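Local coordinates for protein telomerase reverse transcriptase (Takifugu rubripes, PDB 4LMO) that binds telomerase RNA through this RNA-binding domain of the reverse transcriptase that extends chromosome ends by copying an RNA template, at residues G40-F49 and L65-F76. Numbering follows the deposited sequence.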
ATOM      1  N   GLY A  40     -12.928   3.840  -9.894  1.00 43.87           N
ATOM      2  CA  GLY A  40     -12.011   2.990 -10.663  1.00 42.33           C
ATOM      3  C   GLY A  40     -11.223   3.740 -11.723  1.00 41.60           C
ATOM      4  O   GLY A  40     -10.018   3.542 -11.871  1.00 40.59           O
ATOM      5  N   ARG A  41     -11.920   4.608 -12.453  1.00 42.06           N
ATOM      6  CA  ARG A  41     -11.326   5.465 -13.475  1.00 41.79           C
ATOM      7  C   ARG A  41     -10.252   6.391 -12.889  1.00 39.79           C
ATOM      8  O   ARG A  41      -9.199   6.599 -13.502  1.00 38.04           O
ATOM      9  CB  ARG A  41     -12.446   6.244 -14.178  1.00 44.73           C
ATOM     10  CG  ARG A  41     -12.077   7.578 -14.809  1.00 47.28           C
ATOM     11  CD  ARG A  41     -13.311   8.467 -14.923  1.00 50.69           C
ATOM     12  NE  ARG A  41     -13.609   9.176 -13.674  1.00 53.78           N
ATOM     13  CZ  ARG A  41     -14.467   8.765 -12.738  1.00 55.35           C
ATOM     14  NH1 ARG A  41     -14.648   9.499 -11.646  1.00 56.20           N
ATOM     15  NH2 ARG A  41     -15.145   7.630 -12.878  1.00 55.98           N
ATOM     16  N   ASP A  42     -10.521   6.927 -11.697  1.00 38.71           N
ATOM     17  CA  ASP A  42      -9.560   7.762 -10.976  1.00 37.34           C
ATOM     18  C   ASP A  42      -8.292   6.981 -10.634  1.00 35.22           C
ATOM     19  O   ASP A  42      -7.181   7.489 -10.806  1.00 33.79           O
ATOM     20  CB  ASP A  42     -10.180   8.342  -9.697  1.00 38.36           C
ATOM     21  CG  ASP A  42     -11.385   9.229  -9.971  1.00 40.00           C
ATOM     22  OD1 ASP A  42     -11.321  10.085 -10.880  1.00 40.70           O
ATOM     23  OD2 ASP A  42     -12.399   9.075  -9.261  1.00 41.30           O
ATOM     24  N   LEU A  43      -8.464   5.746 -10.163  1.00 34.00           N
ATOM     25  CA  LEU A  43      -7.336   4.891  -9.793  1.00 32.86           C
ATOM     26  C   LEU A  43      -6.449   4.545 -10.985  1.00 31.74           C
ATOM     27  O   LEU A  43      -5.223   4.566 -10.873  1.00 30.83           O
ATOM     28  CB  LEU A  43      -7.805   3.616  -9.075  1.00 32.75           C
ATOM     29  CG  LEU A  43      -6.696   2.715  -8.511  1.00 32.30           C
ATOM     30  CD1 LEU A  43      -5.792   3.467  -7.541  1.00 31.93           C
ATOM     31  CD2 LEU A  43      -7.280   1.479  -7.848  1.00 32.87           C
ATOM     32  N   ILE A  44      -7.071   4.239 -12.120  1.00 31.78           N
ATOM     33  CA  ILE A  44      -6.342   3.991 -13.368  1.00 31.39           C
ATOM     34  C   ILE A  44      -5.439   5.180 -13.725  1.00 30.90           C
ATOM     35  O   ILE A  44      -4.305   4.997 -14.174  1.00 30.73           O
ATOM     36  CB  ILE A  44      -7.307   3.636 -14.523  1.00 32.08           C
ATOM     37  CG1 ILE A  44      -7.947   2.269 -14.254  1.00 32.25           C
ATOM     38  CG2 ILE A  44      -6.590   3.650 -15.870  1.00 31.78           C
ATOM     39  CD1 ILE A  44      -9.074   1.903 -15.193  1.00 32.76           C
ATOM     40  N   ARG A  45      -5.946   6.388 -13.491  1.00 30.92           N
ATOM     41  CA  ARG A  45      -5.187   7.624 -13.679  1.00 31.11           C
ATOM     42  C   ARG A  45      -3.963   7.705 -12.768  1.00 30.26           C
ATOM     43  O   ARG A  45      -2.867   8.041 -13.222  1.00 30.38           O
ATOM     44  CB  ARG A  45      -6.093   8.836 -13.438  1.00 32.28           C
ATOM     45  CG  ARG A  45      -7.089   9.092 -14.551  1.00 33.59           C
ATOM     46  CD  ARG A  45      -6.428   9.913 -15.639  1.00 34.63           C
ATOM     47  NE  ARG A  45      -6.978   9.631 -16.953  1.00 35.12           N
ATOM     48  CZ  ARG A  45      -6.485  10.107 -18.089  1.00 35.57           C
ATOM     49  NH1 ARG A  45      -5.418  10.897 -18.087  1.00 35.58           N
ATOM     50  NH2 ARG A  45      -7.064   9.784 -19.234  1.00 36.56           N
ATOM     51  N   ILE A  46      -4.164   7.392 -11.489  1.00 29.23           N
ATOM     52  CA  ILE A  46      -3.099   7.398 -10.488  1.00 28.38           C
ATOM     53  C   ILE A  46      -2.026   6.354 -10.800  1.00 27.66           C
ATOM     54  O   ILE A  46      -0.835   6.616 -10.640  1.00 27.95           O
ATOM     55  CB  ILE A  46      -3.665   7.170  -9.063  1.00 28.27           C
ATOM     56  CG1 ILE A  46      -4.666   8.276  -8.702  1.00 28.71           C
ATOM     57  CG2 ILE A  46      -2.544   7.101  -8.030  1.00 27.37           C
ATOM     58  CD1 ILE A  46      -5.553   7.962  -7.514  1.00 28.85           C
ATOM     59  N   VAL A  47      -2.455   5.181 -11.259  1.00 27.29           N
ATOM     60  CA  VAL A  47      -1.540   4.067 -11.506  1.00 26.84           C
ATOM     61  C   VAL A  47      -0.790   4.193 -12.836  1.00 26.96           C
ATOM     62  O   VAL A  47       0.415   3.933 -12.891  1.00 27.17           O
ATOM     63  CB  VAL A  47      -2.264   2.700 -11.412  1.00 26.76           C
ATOM     64  CG1 VAL A  47      -1.304   1.545 -11.675  1.00 26.16           C
ATOM     65  CG2 VAL A  47      -2.918   2.537 -10.046  1.00 26.74           C
ATOM     66  N   PHE A  48      -1.485   4.611 -13.893  1.00 27.23           N
ATOM     67  CA  PHE A  48      -0.924   4.533 -15.248  1.00 27.70           C
ATOM     68  C   PHE A  48      -0.660   5.852 -15.966  1.00 28.75           C
ATOM     69  O   PHE A  48       0.124   5.881 -16.917  1.00 29.19           O
ATOM     70  CB  PHE A  48      -1.799   3.649 -16.143  1.00 27.00           C
ATOM     71  CG  PHE A  48      -1.982   2.253 -15.629  1.00 26.33           C
ATOM     72  CD1 PHE A  48      -0.921   1.349 -15.625  1.00 25.75           C
ATOM     73  CD2 PHE A  48      -3.220   1.833 -15.158  1.00 26.20           C
ATOM     74  CE1 PHE A  48      -1.089   0.057 -15.148  1.00 25.24           C
ATOM     75  CE2 PHE A  48      -3.394   0.540 -14.683  1.00 26.09           C
ATOM     76  CZ  PHE A  48      -2.327  -0.348 -14.679  1.00 25.66           C
ATOM     77  N   PHE A  49      -1.308   6.931 -15.528  1.00 29.52           N
ATOM     78  CA  PHE A  49      -1.261   8.198 -16.264  1.00 30.11           C
ATOM     79  C   PHE A  49      -0.597   9.337 -15.481  1.00 30.76           C
ATOM     80  O   PHE A  49       0.633   9.457 -15.495  1.00 31.01           O
ATOM     81  CB  PHE A  49      -2.658   8.577 -16.782  1.00 30.83           C
ATOM     82  CG  PHE A  49      -3.220   7.597 -17.784  1.00 31.05           C
ATOM     83  CD1 PHE A  49      -3.005   7.775 -19.150  1.00 31.23           C
ATOM     84  CD2 PHE A  49      -3.954   6.490 -17.363  1.00 31.06           C
ATOM     85  CE1 PHE A  49      -3.516   6.873 -20.073  1.00 31.62           C
ATOM     86  CE2 PHE A  49      -4.466   5.583 -18.283  1.00 31.74           C
ATOM     87  CZ  PHE A  49      -4.245   5.775 -19.641  1.00 31.60           C
ATOM     88  N   LEU A  65     -10.157   7.950 -21.468  1.00 47.30           N
ATOM     89  CA  LEU A  65      -9.366   6.726 -21.383  1.00 45.40           C
ATOM     90  C   LEU A  65      -9.378   5.963 -22.708  1.00 44.47           C
ATOM     91  O   LEU A  65     -10.449   5.739 -23.277  1.00 45.01           O
ATOM     92  CB  LEU A  65      -9.892   5.817 -20.267  1.00 44.79           C
ATOM     93  CG  LEU A  65      -9.609   6.170 -18.805  1.00 44.41           C
ATOM     94  CD1 LEU A  65     -10.431   5.282 -17.884  1.00 43.64           C
ATOM     95  CD2 LEU A  65      -8.126   6.052 -18.479  1.00 43.43           C
ATOM     96  N   PRO A  66      -8.188   5.564 -23.204  1.00 42.97           N
ATOM     97  CA  PRO A  66      -8.103   4.655 -24.352  1.00 42.84           C
ATOM     98  C   PRO A  66      -8.872   3.360 -24.083  1.00 42.82           C
ATOM     99  O   PRO A  66      -9.091   3.005 -22.921  1.00 42.34           O
ATOM    100  CB  PRO A  66      -6.605   4.363 -24.458  1.00 41.67           C
ATOM    101  CG  PRO A  66      -5.947   5.554 -23.856  1.00 41.42           C
ATOM    102  CD  PRO A  66      -6.853   5.988 -22.740  1.00 41.89           C
ATOM    103  N   ARG A  67      -9.273   2.665 -25.145  1.00 43.35           N
ATOM    104  CA  ARG A  67     -10.107   1.467 -25.015  1.00 43.55           C
ATOM    105  C   ARG A  67      -9.480   0.411 -24.102  1.00 41.40           C
ATOM    106  O   ARG A  67     -10.178  -0.204 -23.292  1.00 40.82           O
ATOM    107  CB  ARG A  67     -10.436   0.871 -26.389  1.00 46.01           C
ATOM    108  CG  ARG A  67     -11.683  -0.001 -26.386  1.00 48.68           C
ATOM    109  CD  ARG A  67     -11.864  -0.750 -27.697  1.00 51.63           C
ATOM    110  NE  ARG A  67     -12.821  -1.848 -27.552  1.00 54.37           N
ATOM    111  CZ  ARG A  67     -12.491  -3.115 -27.302  1.00 55.89           C
ATOM    112  NH1 ARG A  67     -11.217  -3.470 -27.170  1.00 57.26           N
ATOM    113  NH2 ARG A  67     -13.440  -4.033 -27.184  1.00 56.59           N
ATOM    114  N   ARG A  68      -8.166   0.225 -24.230  1.00 39.56           N
ATOM    115  CA  ARG A  68      -7.402  -0.725 -23.416  1.00 37.95           C
ATOM    116  C   ARG A  68      -7.576  -0.455 -21.921  1.00 37.22           C
ATOM    117  O   ARG A  68      -7.848  -1.373 -21.143  1.00 36.88           O
ATOM    118  CB  ARG A  68      -5.916  -0.671 -23.790  1.00 37.04           C
ATOM    119  CG  ARG A  68      -5.120  -1.907 -23.392  1.00 36.69           C
ATOM    120  CD  ARG A  68      -3.618  -1.672 -23.459  1.00 35.74           C
ATOM    121  NE  ARG A  68      -3.109  -1.540 -24.825  1.00 35.93           N
ATOM    122  CZ  ARG A  68      -2.574  -2.532 -25.536  1.00 36.34           C
ATOM    123  NH1 ARG A  68      -2.469  -3.757 -25.025  1.00 35.92           N
ATOM    124  NH2 ARG A  68      -2.141  -2.299 -26.769  1.00 36.30           N
ATOM    125  N   PHE A  69      -7.429   0.810 -21.535  1.00 36.37           N
ATOM    126  CA  PHE A  69      -7.521   1.214 -20.136  1.00 35.52           C
ATOM    127  C   PHE A  69      -8.964   1.418 -19.677  1.00 36.18           C
ATOM    128  O   PHE A  69      -9.264   1.276 -18.489  1.00 35.72           O
ATOM    129  CB  PHE A  69      -6.669   2.463 -19.879  1.00 34.37           C
ATOM    130  CG  PHE A  69      -5.189   2.224 -20.032  1.00 33.55           C
ATOM    131  CD1 PHE A  69      -4.573   2.349 -21.276  1.00 33.34           C
ATOM    132  CD2 PHE A  69      -4.412   1.859 -18.937  1.00 32.75           C
ATOM    133  CE1 PHE A  69      -3.211   2.122 -21.421  1.00 32.70           C
ATOM    134  CE2 PHE A  69      -3.051   1.632 -19.075  1.00 32.25           C
ATOM    135  CZ  PHE A  69      -2.450   1.765 -20.319  1.00 32.36           C
ATOM    136  N   PHE A  70      -9.852   1.735 -20.619  1.00 37.34           N
ATOM    137  CA  PHE A  70     -11.280   1.848 -20.325  1.00 38.63           C
ATOM    138  C   PHE A  70     -11.870   0.511 -19.880  1.00 38.65           C
ATOM    139  O   PHE A  70     -12.727   0.468 -18.999  1.00 39.21           O
ATOM    140  CB  PHE A  70     -12.063   2.394 -21.528  1.00 40.16           C
ATOM    141  CG  PHE A  70     -13.545   2.505 -21.282  1.00 41.53           C
ATOM    142  CD1 PHE A  70     -14.433   1.605 -21.867  1.00 42.46           C
ATOM    143  CD2 PHE A  70     -14.052   3.496 -20.443  1.00 41.85           C
ATOM    144  CE1 PHE A  70     -15.797   1.701 -21.632  1.00 43.53           C
ATOM    145  CE2 PHE A  70     -15.414   3.595 -20.203  1.00 42.82           C
ATOM    146  CZ  PHE A  70     -16.288   2.697 -20.800  1.00 43.85           C
ATOM    147  N   ASN A  71     -11.407  -0.575 -20.490  1.00 38.48           N
ATOM    148  CA  ASN A  71     -11.881  -1.911 -20.143  1.00 38.49           C
ATOM    149  C   ASN A  71     -11.426  -2.394 -18.764  1.00 37.72           C
ATOM    150  O   ASN A  71     -11.975  -3.359 -18.232  1.00 39.08           O
ATOM    151  CB  ASN A  71     -11.493  -2.916 -21.229  1.00 38.84           C
ATOM    152  CG  ASN A  71     -12.248  -2.692 -22.528  1.00 40.02           C
ATOM    153  OD1 ASN A  71     -11.684  -2.821 -23.612  1.00 40.35           O
ATOM    154  ND2 ASN A  71     -13.533  -2.353 -22.425  1.00 40.66           N
ATOM    155  N   MET A  72     -10.439  -1.707 -18.191  1.00 35.95           N
ATOM    156  CA  MET A  72      -9.913  -2.035 -16.865  1.00 34.77           C
ATOM    157  C   MET A  72     -10.736  -1.405 -15.740  1.00 34.62           C
ATOM    158  O   MET A  72     -10.596  -1.789 -14.578  1.00 34.43           O
ATOM    159  CB  MET A  72      -8.455  -1.582 -16.732  1.00 33.54           C
ATOM    160  CG  MET A  72      -7.504  -2.095 -17.802  1.00 33.07           C
ATOM    161  SD  MET A  72      -5.871  -1.359 -17.594  1.00 32.28           S
ATOM    162  CE  MET A  72      -5.073  -1.843 -19.125  1.00 32.53           C
ATOM    163  N   VAL A  73     -11.581  -0.436 -16.091  1.00 35.23           N
ATOM    164  CA  VAL A  73     -12.397   0.298 -15.109  1.00 36.03           C
ATOM    165  C   VAL A  73     -13.145  -0.604 -14.113  1.00 36.57           C
ATOM    166  O   VAL A  73     -13.039  -0.385 -12.903  1.00 36.14           O
ATOM    167  CB  VAL A  73     -13.362   1.315 -15.783  1.00 36.47           C
ATOM    168  CG1 VAL A  73     -14.342   1.899 -14.772  1.00 37.08           C
ATOM    169  CG2 VAL A  73     -12.582   2.435 -16.453  1.00 35.95           C
ATOM    170  N   PRO A  74     -13.883  -1.627 -14.609  1.00 37.51           N
ATOM    171  CA  PRO A  74     -14.636  -2.503 -13.703  1.00 38.64           C
ATOM    172  C   PRO A  74     -13.763  -3.216 -12.670  1.00 38.67           C
ATOM    173  O   PRO A  74     -14.175  -3.361 -11.516  1.00 39.26           O
ATOM    174  CB  PRO A  74     -15.274  -3.524 -14.652  1.00 39.25           C
ATOM    175  CG  PRO A  74     -15.391  -2.802 -15.949  1.00 39.11           C
ATOM    176  CD  PRO A  74     -14.145  -1.970 -16.021  1.00 38.13           C
ATOM    177  N   LEU A  75     -12.574  -3.646 -13.086  1.00 38.13           N
ATOM    178  CA  LEU A  75     -11.642  -4.347 -12.206  1.00 37.43           C
ATOM    179  C   LEU A  75     -11.073  -3.455 -11.117  1.00 36.93           C
ATOM    180  O   LEU A  75     -10.916  -3.884  -9.970  1.00 36.44           O
ATOM    181  CB  LEU A  75     -10.497  -4.958 -13.011  1.00 37.37           C
ATOM    182  CG  LEU A  75     -10.728  -6.355 -13.580  1.00 38.09           C
ATOM    183  CD1 LEU A  75      -9.509  -6.813 -14.369  1.00 37.59           C
ATOM    184  CD2 LEU A  75     -11.053  -7.328 -12.459  1.00 38.33           C
ATOM    185  N   PHE A  76     -10.757  -2.217 -11.484  1.00 36.40           N
ATOM    186  CA  PHE A  76     -10.190  -1.266 -10.539  1.00 35.89           C
ATOM    187  C   PHE A  76     -11.268  -0.657  -9.644  1.00 37.00           C
ATOM    188  O   PHE A  76     -10.990  -0.282  -8.501  1.00 37.53           O
ATOM    189  CB  PHE A  76      -9.364  -0.203 -11.266  1.00 34.80           C
ATOM    190  CG  PHE A  76      -8.005  -0.689 -11.702  1.00 33.65           C
ATOM    191  CD1 PHE A  76      -6.891  -0.507 -10.888  1.00 32.46           C
ATOM    192  CD2 PHE A  76      -7.838  -1.342 -12.922  1.00 33.47           C
ATOM    193  CE1 PHE A  76      -5.641  -0.959 -11.281  1.00 31.67           C
ATOM    194  CE2 PHE A  76      -6.587  -1.796 -13.321  1.00 32.93           C
ATOM    195  CZ  PHE A  76      -5.487  -1.602 -12.500  1.00 31.94           C
TER
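Gly40 and Phe76 bring the two backbones nearest, their CA atoms 4.6 Å apart, where the first turn of helix 40-48 meets residues 73-76; no hydrogen bond joins the segments. Glycine suits this spot because a side chain would run into the carbonyl O of Val73. Phe76 acts as a knob, its side chain lodged among Gly40, Leu43, Ile44 and Phe48, with Gly40 O against CB and the ring against the other three. Ile44 CG1 lies over the face of that ring, 4.2 Å from its centroid in a CH-pi contact, while Leu43 CD2 meets its edge. The branched Ile44 serves two directions: with CG1 anti to the carbonyl carbon (chi1 -68°) and CD1 extended beyond it, CD1 reaches the turn at Met72 and Val73, leaving CG2 to touch Leu65 CD2 at 3.9 Å. Farther along, Phe49 points its edge at the face of Phe69 in a T-shaped pair, centroids 4.9 Å apart and planes at 69°. Flat and apolar, Phe49 also meets Leu65 CD2 through CE2 and, within its own segment, lies against the guanidinium of Arg45, which forms a salt bridge with Glu50 and donates a hydrogen bond to the carbonyl of Pro62. Phe48 fills the space between Phe69 and Phe76: Phe69 CE2 sits over one face, 3.7 Å from Phe48 CG, Phe76 CZ comes at the edge, and the sulfur of Met72 makes an oblique Met-aromatic contact. A serine in place of Phe48 would probably open a gap between Phe69 and Phe76 and deprive Met72 SD of this ring. Residues 65-70 belong to a region that, by similarity, interacts with the RNA template. The long helix 191-220 packs against this aromatic cluster, touching Phe48 through Ile200 and Phe69 through Tyr196, while Leu138 of helix 136-139 packs against Phe76.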